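Local coordinates for putative lipoprotein (Pectobacterium atrosepticum SCRI1043, PDB 3BDU), which is of unknown function but is probably a membrane-anchored lipoprotein, represented here by the small all-beta DUF903 domain of the SH3 clan, at residues Y32-A35 and Q39-I42. Numbering follows the deposited sequence.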
loop_
_atom_site.group_PDB
_atom_site.type_symbol
_atom_site.label_atom_id
_atom_site.label_comp_id
_atom_site.label_asym_id
_atom_site.label_seq_id
_atom_site.Cartn_x
_atom_site.Cartn_y
_atom_site.Cartn_z
ATOM N N TYR A 32 -15.920 -5.830 -13.476
ATOM C CA TYR A 32 -17.259 -6.424 -13.435
ATOM C C TYR A 32 -18.088 -6.005 -14.639
ATOM O O TYR A 32 -17.663 -5.181 -15.441
ATOM C CB TYR A 32 -18.011 -6.002 -12.157
ATOM C CG TYR A 32 -18.331 -4.522 -12.060
ATOM C CD1 TYR A 32 -17.353 -3.597 -11.700
ATOM C CD2 TYR A 32 -19.612 -4.043 -12.347
ATOM C CE1 TYR A 32 -17.632 -2.234 -11.625
ATOM C CE2 TYR A 32 -19.904 -2.673 -12.281
ATOM C CZ TYR A 32 -18.907 -1.776 -11.919
ATOM O OH TYR A 32 -19.172 -0.425 -11.869
ATOM N N THR A 33 -19.282 -6.581 -14.749
ATOM C CA THR A 33 -20.214 -6.256 -15.824
ATOM C C THR A 33 -21.454 -5.702 -15.132
ATOM O O THR A 33 -21.971 -6.319 -14.201
ATOM C CB THR A 33 -20.611 -7.515 -16.622
ATOM O OG1 THR A 33 -19.430 -8.172 -17.097
ATOM C CG2 THR A 33 -21.483 -7.137 -17.818
ATOM N N ASP A 34 -21.919 -4.532 -15.561
ATOM C CA ASP A 34 -23.091 -3.939 -14.939
ATOM C C ASP A 34 -24.387 -4.510 -15.499
ATOM O O ASP A 34 -24.369 -5.343 -16.408
ATOM C CB ASP A 34 -23.089 -2.410 -15.081
ATOM C CG ASP A 34 -23.052 -1.947 -16.526
ATOM O OD1 ASP A 34 -23.676 -2.599 -17.393
ATOM O OD2 ASP A 34 -22.405 -0.912 -16.790
ATOM N N ALA A 35 -25.505 -4.050 -14.946
ATOM C CA ALA A 35 -26.828 -4.514 -15.354
ATOM C C ALA A 35 -27.143 -4.269 -16.823
ATOM O O ALA A 35 -28.116 -4.805 -17.349
ATOM C CB ALA A 35 -27.900 -3.859 -14.478
ATOM N N GLN A 39 -18.872 -3.581 -19.564
ATOM C CA GLN A 39 -17.737 -3.964 -18.737
ATOM C C GLN A 39 -17.194 -2.713 -18.061
ATOM O O GLN A 39 -16.909 -1.713 -18.723
ATOM C CB GLN A 39 -16.649 -4.619 -19.589
ATOM C CG GLN A 39 -17.062 -5.965 -20.169
ATOM C CD GLN A 39 -15.901 -6.713 -20.799
ATOM O OE1 GLN A 39 -15.456 -6.386 -21.899
ATOM N NE2 GLN A 39 -15.390 -7.717 -20.087
ATOM N N GLN A 40 -17.057 -2.785 -16.743
ATOM C CA GLN A 40 -16.582 -1.664 -15.937
ATOM C C GLN A 40 -15.446 -2.104 -15.019
ATOM O O GLN A 40 -15.296 -3.290 -14.730
ATOM C CB GLN A 40 -17.725 -1.144 -15.058
ATOM C CG GLN A 40 -19.031 -0.904 -15.794
ATOM C CD GLN A 40 -19.162 0.512 -16.299
ATOM O OE1 GLN A 40 -20.089 0.838 -17.039
ATOM N NE2 GLN A 40 -18.240 1.371 -15.889
ATOM N N GLN A 41 -14.662 -1.131 -14.565
ATOM C CA GLN A 41 -13.569 -1.372 -13.632
ATOM C C GLN A 41 -13.652 -0.260 -12.602
ATOM O O GLN A 41 -13.986 0.876 -12.935
ATOM C CB GLN A 41 -12.212 -1.320 -14.333
ATOM C CG GLN A 41 -12.059 -2.295 -15.496
ATOM C CD GLN A 41 -10.861 -3.214 -15.326
ATOM O OE1 GLN A 41 -10.084 -3.065 -14.383
ATOM N NE2 GLN A 41 -10.703 -4.168 -16.245
ATOM N N ILE A 42 -13.358 -0.586 -11.350
ATOM C CA ILE A 42 -13.409 0.406 -10.290
ATOM C C ILE A 42 -12.226 0.209 -9.347
ATOM O O ILE A 42 -11.887 -0.924 -9.000
ATOM C CB ILE A 42 -14.743 0.300 -9.506
ATOM C CG1 ILE A 42 -14.777 1.338 -8.388
ATOM C CG2 ILE A 42 -14.907 -1.114 -8.928
ATOM C CD1 ILE A 42 -16.111 1.398 -7.670
HETATM O O HOH W 1 -17.105 1.514 -12.414
HETATM O O HOH W 2 -16.573 -7.570 -16.915
#
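Tyr32 and Gln40 form the antiparallel hydrogen-bonded pair near the turn of the hairpin between strands 30-33 and 39-42. Tyr32 N donates to Gln40 O at 2.9 Å. Gln40 N donates to Tyr32 O at 2.8 Å, with a nearly straight N-H...O angle of 179°. Both backbone groups of each residue are thus satisfied across the pair. Tyr32 CG sits between its backbone N and carbonyl carbon (chi1 65°), which brings the ring across to Gln40 on the neighbouring strand. Gln40 CB rests over one face of that ring, 3.8 Å from its centroid, in a CH-pi contact. Ile42 CG2 approaches CE1 of Tyr32 obliquely. Tyr32 OH is 2.9 Å from the oxygen of a water, and this water donates to Gln41 O. A second water bonds to Thr33 OG1 and weakly accepts from Gln39 NE2. Asp34 OD1 accepts from Tyr36 N, as in an Asx turn, and from Gln38 N. Gln41 OE1 is hydrogen-bonded to Thr27 OG1 and Gln41 NE2 to Asp24 OD2. On its other edge, strand 39-42 continues the sheet into a second subunit. The backbone bonds therefore set the register, while the Tyr32 ring is packed in the interior and its hydroxyl is satisfied by a water that also serves Gln41 O.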